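Local coordinates for protein mitochondrial enolase superfamily member 1 (Homo sapiens, PDB 4A35) that catalyses the magnesium-dependent dehydration of L-fuconate to 2-keto-3-deoxy-L-fuconate, a step in the breakdown of L-fucose, at residues 189-194 with 383-388; 193-198 with 218-223; 222-227 with 250-255; 275-280 with 301-306; 323-328 with 352-357. All coordinates share one frame; numbering follows the deposited sequence.

Contact 1: 189-194 with 383-388; sequences PAYTTS and NRVCEY
Over one face of the Tyr191 ring lies the backbone of Glu387, whose CA sits 3.7 Å from the ring centroid of Tyr191 and makes a CH-pi contact, while Val385 CG1 approaches Tyr191 CD2 obliquely at 3.6 Å. Glu387 then runs on past the phenol: its CG is anti to the backbone N (chi1 -178°) and the chain stays extended, with carboxylate and ring planes 28° apart. Thr193 OG1 donates to the anti lone pair of Glu387 OE2 at 2.7 Å. That oxygen also takes a salt bridge from Lys221, whose NZ is also hydrogen-bonded to Tyr191 OH. Tyr191 and Glu387 stand on parallel neighbouring strands, 188-192 and 386-388, in the barrel domain of the enolase superfamily, with Thr193 and Val385 in the flanking loops; Glu387 probably binds substrate, as in relatives. Cys386 N to Pro189 O (2.9 Å) and Tyr191 N to Cys386 O (3.1 Å) join the strands. On the sheet face away from Tyr191, Ala190 CB touches Tyr388 CB at 4.1 Å.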
# COMPACT_ATOMS: atom_id res chain seq x y z
N PRO A 189 -16.81 -20.32 17.01
CA PRO A 189 -15.63 -21.10 17.45
C PRO A 189 -14.33 -20.29 17.28
O PRO A 189 -14.16 -19.59 16.28
CB PRO A 189 -15.67 -22.32 16.53
CG PRO A 189 -16.43 -21.84 15.26
CD PRO A 189 -17.54 -21.05 15.95
N ALA A 190 -13.46 -20.35 18.31
CA ALA A 190 -12.18 -19.62 18.29
C ALA A 190 -10.96 -20.54 18.45
O ALA A 190 -11.07 -21.71 18.81
CB ALA A 190 -12.16 -18.57 19.41
N TYR A 191 -9.79 -19.99 18.11
CA TYR A 191 -8.51 -20.64 18.39
C TYR A 191 -7.72 -19.64 19.19
O TYR A 191 -7.99 -18.42 19.07
CB TYR A 191 -7.77 -21.07 17.11
CG TYR A 191 -7.22 -19.96 16.24
CD1 TYR A 191 -5.91 -19.50 16.41
CD2 TYR A 191 -7.91 -19.52 15.10
CE1 TYR A 191 -5.36 -18.54 15.55
CE2 TYR A 191 -7.33 -18.63 14.19
CZ TYR A 191 -6.06 -18.14 14.43
OH TYR A 191 -5.49 -17.23 13.58
N THR A 192 -6.75 -20.12 19.98
CA THR A 192 -5.91 -19.25 20.76
C THR A 192 -4.48 -19.06 20.12
O THR A 192 -3.84 -20.01 19.67
CB THR A 192 -5.80 -19.70 22.23
OG1 THR A 192 -5.06 -18.69 22.90
CG2 THR A 192 -5.14 -21.12 22.40
N THR A 193 -3.98 -17.83 20.19
CA THR A 193 -2.62 -17.47 19.74
C THR A 193 -1.76 -17.22 21.02
O THR A 193 -0.60 -16.83 20.92
CB THR A 193 -2.71 -16.31 18.74
OG1 THR A 193 -3.45 -16.83 17.64
CG2 THR A 193 -1.30 -15.84 18.18
N SER A 194 -2.32 -17.47 22.21
CA SER A 194 -1.61 -17.17 23.45
C SER A 194 -0.35 -18.06 23.72
O SER A 194 0.47 -17.68 24.55
CB SER A 194 -2.57 -17.19 24.63
OG SER A 194 -3.51 -16.14 24.47
N ASN A 383 -14.56 -25.51 8.29
CA ASN A 383 -13.25 -24.93 7.97
C ASN A 383 -13.12 -23.47 8.42
O ASN A 383 -12.17 -22.78 7.99
CB ASN A 383 -12.98 -25.01 6.45
CG ASN A 383 -12.91 -26.44 5.98
OD1 ASN A 383 -12.36 -27.28 6.66
ND2 ASN A 383 -13.51 -26.75 4.84
N ARG A 384 -14.02 -23.00 9.33
CA ARG A 384 -13.97 -21.59 9.76
C ARG A 384 -13.80 -21.51 11.27
O ARG A 384 -14.35 -22.32 12.02
CB ARG A 384 -15.23 -20.81 9.32
CG ARG A 384 -15.37 -20.76 7.79
CD ARG A 384 -16.81 -20.49 7.39
NE ARG A 384 -16.98 -20.28 5.95
CZ ARG A 384 -17.21 -21.22 5.04
NH1 ARG A 384 -17.29 -22.51 5.39
NH2 ARG A 384 -17.39 -20.88 3.76
N VAL A 385 -13.02 -20.52 11.68
CA VAL A 385 -12.68 -20.28 13.09
C VAL A 385 -12.18 -18.84 13.22
O VAL A 385 -11.56 -18.33 12.30
CB VAL A 385 -11.62 -21.33 13.55
CG1 VAL A 385 -10.27 -21.13 12.84
CG2 VAL A 385 -11.47 -21.38 15.07
N CYS A 386 -12.39 -18.24 14.38
CA CYS A 386 -11.94 -16.86 14.58
C CYS A 386 -10.73 -16.83 15.49
O CYS A 386 -10.75 -17.46 16.55
CB CYS A 386 -13.06 -16.01 15.16
SG CYS A 386 -12.69 -14.25 15.12
N GLU A 387 -9.70 -16.05 15.15
CA GLU A 387 -8.56 -15.97 16.05
C GLU A 387 -8.95 -15.29 17.38
O GLU A 387 -9.81 -14.40 17.41
CB GLU A 387 -7.43 -15.18 15.38
CG GLU A 387 -6.14 -15.06 16.19
CD GLU A 387 -4.96 -14.55 15.38
OE1 GLU A 387 -5.17 -13.76 14.42
OE2 GLU A 387 -3.80 -14.94 15.70
N TYR A 388 -8.27 -15.68 18.45
CA TYR A 388 -8.43 -15.00 19.73
C TYR A 388 -7.05 -14.81 20.40
O TYR A 388 -6.23 -15.73 20.39
CB TYR A 388 -9.41 -15.74 20.67
CG TYR A 388 -9.52 -15.10 22.04
CD1 TYR A 388 -10.33 -13.98 22.25
CD2 TYR A 388 -8.72 -15.52 23.10
CE1 TYR A 388 -10.41 -13.37 23.51
CE2 TYR A 388 -8.78 -14.91 24.35
CZ TYR A 388 -9.62 -13.83 24.55
OH TYR A 388 -9.66 -13.25 25.79

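Contact 2: 193-198 with 218-223; sequences TSCAWL and TRFKVK
Lys223 N donates to Ala196 O at 2.9 Å, joining strand 219-223 to a loop that makes a type I turn from Thr193 to Ala196 and brings the CA atoms of Ala196 and Val222 within 3.7 Å. A water bridges the same backbones, accepting from Cys195 N and donating to Lys221 O. Ala196 CB is pressed against that carbonyl, 3.1 Å from Lys221 O. The two lysines point toward the loop. Lys223 bends at chi2 (-62°) and then runs alongside the Trp197 indole, pointing the same way, with its CE 3.7 Å from Trp197 CZ3 in an oblique approach; Leu198 CD2 crosses its root at about a right angle, 3.6 Å from Lys223 CB. Lys221 lies beside Thr193, its CB 3.7 Å from Thr193 OG1, and is bent at chi2 and chi3. Farther back along the strand, Cys195 SG meets the Phe220 ring at its edge, 4.0 Å from Phe220 CE2, between strand and helix 202-214. The loop thus lines the aliphatic lengths of two lysines at the mouth of the enolase-type barrel. Lys221 NZ forms salt bridges to Glu277 and Glu387 and a hydrogen bond with Tyr191 OH, and Lys223 NZ bonds to Asp251. Such confinement is consistent with the roles inferred from relatives, Lys221 in substrate binding and Lys223 as proton donor or acceptor.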
# COMPACT_ATOMS: atom_id res chain seq x y z
N THR A 193 -3.98 -17.83 20.19
CA THR A 193 -2.62 -17.47 19.74
C THR A 193 -1.76 -17.22 21.02
O THR A 193 -0.60 -16.83 20.92
CB THR A 193 -2.71 -16.31 18.74
OG1 THR A 193 -3.45 -16.83 17.64
CG2 THR A 193 -1.30 -15.84 18.18
N SER A 194 -2.32 -17.47 22.21
CA SER A 194 -1.61 -17.17 23.45
C SER A 194 -0.35 -18.06 23.72
O SER A 194 0.47 -17.68 24.55
CB SER A 194 -2.57 -17.19 24.63
OG SER A 194 -3.51 -16.14 24.47
N CYS A 195 -0.16 -19.20 23.02
CA CYS A 195 1.06 -20.03 23.19
C CYS A 195 2.00 -19.86 21.98
O CYS A 195 2.99 -20.60 21.83
CB CYS A 195 0.68 -21.51 23.35
SG CYS A 195 -0.54 -21.83 24.66
N ALA A 196 1.65 -18.94 21.06
CA ALA A 196 2.33 -18.83 19.78
C ALA A 196 3.68 -18.12 19.77
O ALA A 196 4.46 -18.36 18.85
CB ALA A 196 1.42 -18.08 18.78
N TRP A 197 3.89 -17.20 20.70
CA TRP A 197 4.94 -16.18 20.60
C TRP A 197 6.36 -16.70 20.74
O TRP A 197 6.60 -17.76 21.35
CB TRP A 197 4.67 -15.00 21.56
CG TRP A 197 3.22 -14.54 21.51
CD1 TRP A 197 2.28 -14.66 22.49
CD2 TRP A 197 2.56 -13.90 20.40
NE1 TRP A 197 1.08 -14.09 22.08
CE2 TRP A 197 1.22 -13.64 20.79
CE3 TRP A 197 2.98 -13.48 19.11
CZ2 TRP A 197 0.29 -13.02 19.93
CZ3 TRP A 197 2.09 -12.78 18.30
CH2 TRP A 197 0.75 -12.59 18.69
N LEU A 198 7.29 -15.99 20.07
CA LEU A 198 8.72 -16.28 20.12
C LEU A 198 9.33 -15.76 21.46
O LEU A 198 8.87 -14.76 22.01
CB LEU A 198 9.45 -15.65 18.92
CG LEU A 198 9.06 -16.00 17.46
CD1 LEU A 198 10.31 -15.93 16.53
CD2 LEU A 198 8.39 -17.28 17.32
N THR A 218 -8.77 -25.87 22.35
CA THR A 218 -8.45 -27.10 21.61
C THR A 218 -7.84 -26.78 20.24
O THR A 218 -7.52 -27.71 19.51
CB THR A 218 -9.72 -27.98 21.45
OG1 THR A 218 -10.68 -27.28 20.65
CG2 THR A 218 -10.32 -28.45 22.80
N ARG A 219 -7.70 -25.47 19.86
CA ARG A 219 -7.16 -25.00 18.58
C ARG A 219 -6.07 -23.95 18.89
O ARG A 219 -6.32 -23.02 19.65
CB ARG A 219 -8.28 -24.42 17.72
CG ARG A 219 -9.49 -25.35 17.60
CD ARG A 219 -10.60 -24.67 16.82
NE ARG A 219 -11.81 -25.49 16.96
CZ ARG A 219 -12.81 -25.24 17.80
NH1 ARG A 219 -12.81 -24.12 18.52
NH2 ARG A 219 -13.84 -26.08 17.90
N PHE A 220 -4.87 -24.18 18.38
CA PHE A 220 -3.68 -23.43 18.74
C PHE A 220 -2.85 -22.95 17.57
O PHE A 220 -2.55 -23.71 16.65
CB PHE A 220 -2.77 -24.36 19.61
CG PHE A 220 -3.33 -24.69 20.98
CD1 PHE A 220 -4.27 -25.71 21.14
CD2 PHE A 220 -2.87 -24.02 22.11
CE1 PHE A 220 -4.78 -26.02 22.40
CE2 PHE A 220 -3.41 -24.31 23.37
CZ PHE A 220 -4.33 -25.34 23.51
N LYS A 221 -2.41 -21.67 17.65
CA LYS A 221 -1.51 -21.15 16.64
C LYS A 221 -0.12 -21.06 17.24
O LYS A 221 0.04 -20.87 18.45
CB LYS A 221 -1.96 -19.78 16.07
CG LYS A 221 -1.17 -19.40 14.81
CD LYS A 221 -2.00 -18.62 13.77
CE LYS A 221 -1.93 -17.18 14.16
NZ LYS A 221 -2.83 -16.36 13.31
N VAL A 222 0.89 -21.19 16.38
CA VAL A 222 2.30 -21.05 16.76
C VAL A 222 3.03 -20.21 15.70
O VAL A 222 2.86 -20.44 14.50
CB VAL A 222 2.98 -22.45 16.98
CG1 VAL A 222 2.91 -23.31 15.71
CG2 VAL A 222 4.43 -22.30 17.43
N LYS A 223 3.84 -19.26 16.15
CA LYS A 223 4.66 -18.45 15.25
C LYS A 223 5.91 -19.22 14.88
O LYS A 223 6.55 -19.84 15.75
CB LYS A 223 5.08 -17.11 15.90
CG LYS A 223 3.93 -16.21 16.30
CD LYS A 223 3.08 -15.79 15.08
CE LYS A 223 1.77 -15.23 15.58
NZ LYS A 223 1.18 -14.26 14.63
O HOH W 1 -1.36 -20.59 20.83

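Contact 3: 222-227 with 250-255; sequences VKVGAD and MDANQR. With MG (magnesium ion), chain B.
Strands 219-223 and 247-251 run parallel, pairing Val222 with Met250 and Lys223 with Asp251; Asp251 N donates to Val222 O at 3.0 Å and Val224 N to Asp251 O at 2.9 Å. Lys223 and Asp251 lie side by side, pointing the same way. Lys223 NZ forms a salt bridge to Asp251 OD2 at 2.7 Å, coming from above the carboxylate plane, 55° out of it, while the same oxygen binds the magnesium ion at 2.2 Å. Asp251 OD1 accepts from Asn253 N in an Asx turn and from a metal-bound water, which fixes the rotation of the carboxylate. Asn253 crosses Lys223 at about a right angle, its OD1 3.2 Å from Lys223 CD. The segments belong to a beta-alpha-beta unit of the barrel, with helix 228-242 between the strands, and this end carries the active site: Lys223 is the likely proton donor or acceptor. Glu277 and Glu306 complete the protein ligands of the metal. On the opposite face of the sheet, Val222 CG1 packs alongside Met250 CG at 3.7 Å. Arg255 bends back at chi2 and chi3, and its NE makes a weak hydrogen bond to Gly225 O; a water bridges that carbonyl to Arg255 NH2.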
# COMPACT_ATOMS: atom_id res chain seq x y z
N VAL A 222 0.89 -21.19 16.38
CA VAL A 222 2.30 -21.05 16.76
C VAL A 222 3.03 -20.21 15.70
O VAL A 222 2.86 -20.44 14.50
CB VAL A 222 2.98 -22.45 16.98
CG1 VAL A 222 2.91 -23.31 15.71
CG2 VAL A 222 4.43 -22.30 17.43
N LYS A 223 3.84 -19.26 16.15
CA LYS A 223 4.66 -18.45 15.25
C LYS A 223 5.91 -19.22 14.88
O LYS A 223 6.55 -19.84 15.75
CB LYS A 223 5.08 -17.11 15.90
CG LYS A 223 3.93 -16.21 16.30
CD LYS A 223 3.08 -15.79 15.08
CE LYS A 223 1.77 -15.23 15.58
NZ LYS A 223 1.18 -14.26 14.63
N VAL A 224 6.28 -19.11 13.62
CA VAL A 224 7.47 -19.76 13.02
C VAL A 224 8.18 -18.79 12.08
O VAL A 224 7.66 -17.69 11.81
CB VAL A 224 7.06 -21.08 12.27
CG1 VAL A 224 6.38 -22.10 13.21
CG2 VAL A 224 6.20 -20.78 11.03
N GLY A 225 9.34 -19.21 11.56
CA GLY A 225 10.00 -18.50 10.47
C GLY A 225 11.28 -17.72 10.67
O GLY A 225 11.78 -17.18 9.69
N ALA A 226 11.79 -17.61 11.91
CA ALA A 226 13.06 -16.90 12.15
C ALA A 226 14.19 -17.90 12.27
O ALA A 226 15.32 -17.62 11.84
CB ALA A 226 12.96 -16.07 13.44
N ASP A 227 13.90 -19.06 12.87
CA ASP A 227 14.91 -20.06 13.19
C ASP A 227 14.26 -21.44 13.20
O ASP A 227 13.41 -21.72 14.04
CB ASP A 227 15.56 -19.73 14.57
CG ASP A 227 16.71 -20.68 14.89
OD1 ASP A 227 16.45 -21.89 15.13
OD2 ASP A 227 17.88 -20.25 14.79
N MET A 250 0.24 -22.79 11.96
CA MET A 250 1.55 -22.09 11.95
C MET A 250 1.43 -20.73 11.26
O MET A 250 0.65 -20.59 10.29
CB MET A 250 2.63 -22.96 11.28
CG MET A 250 2.91 -24.24 12.10
SD MET A 250 3.97 -25.29 11.09
CE MET A 250 4.13 -26.78 12.15
N ASP A 251 2.28 -19.77 11.67
CA ASP A 251 2.21 -18.41 11.13
C ASP A 251 3.64 -17.89 10.95
O ASP A 251 4.38 -17.78 11.93
CB ASP A 251 1.39 -17.52 12.09
CG ASP A 251 1.16 -16.10 11.57
OD1 ASP A 251 1.77 -15.73 10.54
OD2 ASP A 251 0.41 -15.33 12.22
N ALA A 252 4.05 -17.69 9.70
CA ALA A 252 5.41 -17.25 9.37
C ALA A 252 5.52 -15.73 9.26
O ALA A 252 6.64 -15.26 9.03
CB ALA A 252 5.88 -17.89 8.07
N ASN A 253 4.38 -14.97 9.37
CA ASN A 253 4.44 -13.48 9.30
C ASN A 253 5.36 -12.96 8.15
O ASN A 253 6.19 -12.02 8.34
CB ASN A 253 4.95 -12.90 10.65
CG ASN A 253 3.91 -13.07 11.74
OD1 ASN A 253 3.95 -14.04 12.49
ND2 ASN A 253 2.86 -12.25 11.71
N GLN A 254 5.17 -13.55 6.91
CA GLN A 254 5.78 -13.07 5.66
C GLN A 254 7.28 -13.29 5.56
O GLN A 254 7.91 -12.69 4.69
CB GLN A 254 5.49 -11.53 5.46
CG GLN A 254 4.04 -11.14 5.77
CD GLN A 254 3.86 -9.65 6.04
OE1 GLN A 254 4.83 -8.87 6.09
NE2 GLN A 254 2.62 -9.23 6.29
N ARG A 255 7.89 -14.12 6.42
CA ARG A 255 9.33 -14.21 6.45
C ARG A 255 10.01 -14.72 5.19
O ARG A 255 11.16 -14.33 4.94
CB ARG A 255 9.80 -15.11 7.63
CG ARG A 255 9.58 -14.38 8.97
CD ARG A 255 10.62 -13.24 9.13
NE ARG A 255 11.97 -13.78 9.27
CZ ARG A 255 13.06 -13.05 9.54
NH1 ARG A 255 12.97 -11.73 9.67
NH2 ARG A 255 14.24 -13.65 9.67
MG MG B . -0.86 -13.76 11.43
O HOH W 2 -1.81 -13.56 13.13
O HOH W 3 6.13 -15.49 12.99
O HOH W 4 13.98 -16.64 8.42
O HOH W 5 0.49 -13.56 10.04
O HOH W 6 0.31 -12.10 12.74

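Contact 4: 275-280 with 301-306; sequences WIEEPT and GIATGE. With MG (magnesium ion), chain B.
Glu277 and Glu306 cross at about a right angle, their carboxylate planes 69° apart, so that Glu277 OE2 and Glu306 OE1 converge on the magnesium ion at 2.2 and 2.1 Å. Glu277 reaches it fully extended, with CG anti to the backbone N (chi1 176°). The other oxygen, Glu277 OE1, accepts on its anti lone pair from Trp275 NE1 at 3.2 Å, and also takes a salt bridge from Lys221 and a hydrogen bond from Gln327 NE2. Ala303 CB stands over the indole's five-membered ring, 3.6 Å from its centroid. Glu278 crosses Glu306 too, but here the carboxylate planes are more nearly parallel, 23° apart; Glu278 OE2 is hydrogen-bonded to Gln254 NE2. A water lies within hydrogen-bonding distance of both Glu278 OE1 and Glu306 OE2. On the other face of parallel strands 275-277 and 301-304, the side chains of Ile276 and Ile302 lie side by side, CG2 of Ile276 3.7 Å from CD1 of Ile302. Glu277, Glu278 and Glu306 bring negative charge close together, with Glu278 OE1 3.7 Å from Glu306 OE2; the magnesium ion, also bound by Asp251, and Lys221 probably offset it, in keeping with the metal's role in stabilising the enediolate intermediate.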
# COMPACT_ATOMS: atom_id res chain seq x y z
N TRP A 275 -2.81 -25.21 8.68
CA TRP A 275 -2.42 -24.23 7.72
C TRP A 275 -1.09 -23.59 8.06
O TRP A 275 -0.62 -23.64 9.24
CB TRP A 275 -3.50 -23.12 7.55
CG TRP A 275 -3.67 -22.11 8.66
CD1 TRP A 275 -2.76 -21.18 9.09
CD2 TRP A 275 -4.92 -21.74 9.26
NE1 TRP A 275 -3.34 -20.34 10.03
CE2 TRP A 275 -4.67 -20.65 10.14
CE3 TRP A 275 -6.24 -22.26 9.16
CZ2 TRP A 275 -5.69 -20.03 10.88
CZ3 TRP A 275 -7.25 -21.66 9.92
CH2 TRP A 275 -6.98 -20.54 10.74
N ILE A 276 -0.48 -23.01 7.03
CA ILE A 276 0.68 -22.11 7.15
C ILE A 276 0.16 -20.73 6.76
O ILE A 276 -0.35 -20.52 5.63
CB ILE A 276 1.99 -22.52 6.38
CG1 ILE A 276 3.04 -21.37 6.58
CG2 ILE A 276 1.74 -22.71 4.85
CD1 ILE A 276 3.61 -21.21 8.11
N GLU A 277 0.26 -19.80 7.70
CA GLU A 277 -0.24 -18.45 7.52
C GLU A 277 0.91 -17.50 7.08
O GLU A 277 2.02 -17.55 7.64
CB GLU A 277 -0.90 -18.00 8.83
CG GLU A 277 -1.41 -16.56 8.84
CD GLU A 277 -2.16 -16.28 10.14
OE1 GLU A 277 -2.69 -17.26 10.71
OE2 GLU A 277 -2.32 -15.09 10.52
N GLU A 278 0.59 -16.57 6.14
CA GLU A 278 1.51 -15.59 5.59
C GLU A 278 2.91 -16.18 5.29
O GLU A 278 3.91 -15.70 5.83
CB GLU A 278 1.63 -14.37 6.51
CG GLU A 278 0.35 -13.55 6.56
CD GLU A 278 0.72 -12.11 6.86
OE1 GLU A 278 1.16 -11.85 8.01
OE2 GLU A 278 0.59 -11.26 5.96
N PRO A 279 3.01 -17.27 4.48
CA PRO A 279 4.35 -17.82 4.19
C PRO A 279 5.27 -16.81 3.49
O PRO A 279 6.48 -16.91 3.61
CB PRO A 279 4.05 -19.03 3.30
CG PRO A 279 2.71 -18.67 2.60
CD PRO A 279 1.95 -18.02 3.77
N THR A 280 4.70 -15.81 2.76
CA THR A 280 5.56 -14.85 2.07
C THR A 280 4.88 -13.47 2.11
O THR A 280 3.89 -13.29 2.86
CB THR A 280 5.89 -15.34 0.63
OG1 THR A 280 6.96 -14.56 0.14
CG2 THR A 280 4.67 -15.28 -0.36
N GLY A 301 -2.79 -26.41 4.18
CA GLY A 301 -3.45 -25.34 3.44
C GLY A 301 -2.67 -24.06 3.65
O GLY A 301 -1.90 -23.93 4.62
N ILE A 302 -2.95 -23.07 2.79
CA ILE A 302 -2.30 -21.75 2.92
C ILE A 302 -3.36 -20.79 3.41
O ILE A 302 -4.49 -20.81 2.92
CB ILE A 302 -1.67 -21.31 1.55
CG1 ILE A 302 -0.24 -21.92 1.37
CG2 ILE A 302 -1.60 -19.71 1.39
CD1 ILE A 302 0.04 -23.45 1.66
N ALA A 303 -2.99 -19.97 4.40
CA ALA A 303 -3.84 -18.91 4.96
C ALA A 303 -3.14 -17.55 4.77
O ALA A 303 -1.93 -17.44 5.00
CB ALA A 303 -4.08 -19.14 6.47
N THR A 304 -3.89 -16.51 4.40
CA THR A 304 -3.26 -15.19 4.37
C THR A 304 -4.35 -14.15 4.42
O THR A 304 -5.53 -14.48 4.23
CB THR A 304 -2.28 -14.98 3.14
OG1 THR A 304 -1.57 -13.72 3.33
CG2 THR A 304 -3.05 -14.91 1.78
N GLY A 305 -3.93 -12.90 4.67
CA GLY A 305 -4.86 -11.80 4.60
C GLY A 305 -4.77 -10.70 5.64
O GLY A 305 -5.29 -9.62 5.37
N GLU A 306 -4.21 -10.97 6.83
CA GLU A 306 -4.22 -9.92 7.85
C GLU A 306 -3.57 -8.58 7.40
O GLU A 306 -4.00 -7.56 7.91
CB GLU A 306 -3.52 -10.39 9.14
CG GLU A 306 -2.02 -10.42 9.04
CD GLU A 306 -1.42 -11.01 10.29
OE1 GLU A 306 -1.85 -12.12 10.66
OE2 GLU A 306 -0.58 -10.35 10.93
MG MG B . -0.86 -13.76 11.43
O HOH W 7 -2.97 -13.38 7.75
O HOH W 8 -1.73 -10.83 4.77
O HOH W 9 1.15 -12.80 3.48
O HOH W 10 2.02 -9.90 9.62
O HOH W 5 0.49 -13.56 10.04
O HOH W 6 0.31 -12.10 12.74
O HOH W 2 -1.81 -13.56 13.13

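Contact 5: 323-328 with 352-357; sequences LQFLQI and PVCPHA
Leu326 O is held by Cys354 N at 2.9 Å, with the donor above the carbonyl plane, and it also receives a CA-H contact from Val353. Two further backbone bonds of that length, Leu326 N to Pro352 O and His356 N to Ile328 O, continue the link. Ile328 N, by contrast, is buried with no partner in the model. Phe325 CD2 is met obliquely by Cys354 SG at 3.9 Å and Pro352 CG at 4.1 Å. The sulfur lies 5.2 Å from the centroid of the Phe325 ring, a sulfur-aromatic contact, and the ring also meets Trp275. Ile328 CG1 sits between the backbone N and the carbonyl carbon (chi1 64°), where it touches Val353 CG1 at 3.8 Å, the side chains crossing at about a right angle; the side chain also runs alongside Pro355, Ile328 CG1 lying 4.0 Å from Pro355 CG. Helices 335-348 and 362-377 cover this apolar side. Gln327 lays its CG 3.1 Å from Cys354 O, while Gln327 NE2 is hydrogen-bonded to Glu277 OE1. His356, predicted to be catalytic, is held at ND1 by Asp329, a His-Asp pair typical of the active site in the mandelate racemase branch of the enolase superfamily.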
# COMPACT_ATOMS: atom_id res chain seq x y z
N LEU A 323 -5.17 -19.51 -1.85
CA LEU A 323 -5.27 -19.71 -0.39
C LEU A 323 -6.44 -20.68 -0.06
O LEU A 323 -7.45 -20.71 -0.76
CB LEU A 323 -5.42 -18.34 0.35
CG LEU A 323 -6.78 -17.57 0.27
CD1 LEU A 323 -6.65 -16.19 0.94
CD2 LEU A 323 -7.33 -17.42 -1.18
N GLN A 324 -6.29 -21.43 1.00
CA GLN A 324 -7.34 -22.35 1.47
C GLN A 324 -8.18 -21.68 2.58
O GLN A 324 -9.29 -22.13 2.86
CB GLN A 324 -6.74 -23.68 1.99
CG GLN A 324 -6.28 -24.62 0.86
CD GLN A 324 -5.27 -24.00 -0.10
OE1 GLN A 324 -4.15 -23.62 0.28
NE2 GLN A 324 -5.67 -23.83 -1.36
N PHE A 325 -7.61 -20.65 3.26
CA PHE A 325 -8.29 -19.94 4.37
C PHE A 325 -8.01 -18.47 4.20
O PHE A 325 -6.84 -18.06 4.04
CB PHE A 325 -7.76 -20.40 5.73
CG PHE A 325 -7.78 -21.91 5.92
CD1 PHE A 325 -6.68 -22.69 5.53
CD2 PHE A 325 -8.86 -22.53 6.55
CE1 PHE A 325 -6.66 -24.07 5.78
CE2 PHE A 325 -8.84 -23.92 6.78
CZ PHE A 325 -7.75 -24.68 6.39
N LEU A 326 -9.09 -17.70 4.15
CA LEU A 326 -8.96 -16.25 3.88
C LEU A 326 -9.10 -15.50 5.17
O LEU A 326 -10.13 -15.59 5.82
CB LEU A 326 -10.02 -15.86 2.82
CG LEU A 326 -9.90 -14.41 2.27
CD1 LEU A 326 -10.52 -14.32 0.87
CD2 LEU A 326 -10.62 -13.41 3.22
N GLN A 327 -8.09 -14.68 5.50
CA GLN A 327 -8.12 -14.00 6.80
C GLN A 327 -8.42 -12.52 6.67
O GLN A 327 -7.52 -11.72 6.48
CB GLN A 327 -6.78 -14.25 7.51
CG GLN A 327 -6.58 -15.80 7.61
CD GLN A 327 -5.27 -16.21 8.10
OE1 GLN A 327 -4.24 -15.85 7.52
NE2 GLN A 327 -5.29 -17.01 9.16
N ILE A 328 -9.69 -12.16 6.88
CA ILE A 328 -10.07 -10.75 6.90
C ILE A 328 -9.49 -10.07 8.15
O ILE A 328 -9.18 -10.71 9.15
CB ILE A 328 -11.62 -10.56 6.85
CG1 ILE A 328 -12.34 -11.16 8.10
CG2 ILE A 328 -12.21 -10.96 5.44
CD1 ILE A 328 -13.93 -10.75 8.27
N PRO A 352 -13.35 -20.57 2.82
CA PRO A 352 -13.69 -20.22 4.23
C PRO A 352 -12.92 -19.01 4.73
O PRO A 352 -11.72 -18.84 4.44
CB PRO A 352 -13.30 -21.48 5.02
CG PRO A 352 -12.17 -22.10 4.23
CD PRO A 352 -12.58 -21.84 2.76
N VAL A 353 -13.62 -18.19 5.53
CA VAL A 353 -13.04 -17.00 6.14
C VAL A 353 -12.70 -17.35 7.61
O VAL A 353 -13.58 -17.80 8.39
CB VAL A 353 -13.95 -15.73 6.03
CG1 VAL A 353 -13.37 -14.53 6.77
CG2 VAL A 353 -14.20 -15.36 4.57
N CYS A 354 -11.44 -17.09 7.98
CA CYS A 354 -10.88 -17.29 9.35
C CYS A 354 -10.27 -15.98 9.79
O CYS A 354 -9.12 -15.66 9.45
CB CYS A 354 -9.86 -18.42 9.34
SG CYS A 354 -10.59 -20.04 8.98
N PRO A 355 -11.06 -15.13 10.46
CA PRO A 355 -10.56 -13.76 10.71
C PRO A 355 -9.25 -13.69 11.49
O PRO A 355 -8.98 -14.53 12.37
CB PRO A 355 -11.68 -13.13 11.55
CG PRO A 355 -12.91 -13.82 11.06
CD PRO A 355 -12.49 -15.27 10.84
N HIS A 356 -8.48 -12.64 11.21
CA HIS A 356 -7.34 -12.28 12.02
C HIS A 356 -7.88 -11.45 13.20
O HIS A 356 -8.82 -10.66 13.05
CB HIS A 356 -6.30 -11.47 11.19
CG HIS A 356 -5.25 -10.77 12.01
ND1 HIS A 356 -5.30 -9.38 12.22
CD2 HIS A 356 -4.15 -11.25 12.62
CE1 HIS A 356 -4.23 -9.08 12.95
NE2 HIS A 356 -3.50 -10.16 13.20
N ALA A 357 -7.22 -11.57 14.33
CA ALA A 357 -7.61 -10.76 15.48
C ALA A 357 -6.41 -10.58 16.45
O ALA A 357 -5.25 -10.67 15.99
CB ALA A 357 -8.83 -11.38 16.16
O HOH W 11 -6.91 -16.32 11.62

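The five contacts follow the barrel wall around one active site. Contacts 1 and 2 share Thr193 and meet where Lys221 NZ lies 2.8 Å from Tyr191 OH and 2.9 Å from Glu387 OE2; the same ammonium bridges to contact 4 through Glu277 OE1 at 2.8 Å. Contacts 3 and 4, centred about 10 Å apart, hold the magnesium ion jointly and share three metal-bound waters, and Met250 O probably accepts from Glu277 N at 2.7 Å. In contact 5, Gln327 N probably bonds to Thr304 O of contact 4, and Ala357 N probably to Glu387 OE1 of contact 1 at 3.0 Å. Lys223 of contacts 2 and 3 and His356 of contact 5 both border the metal site.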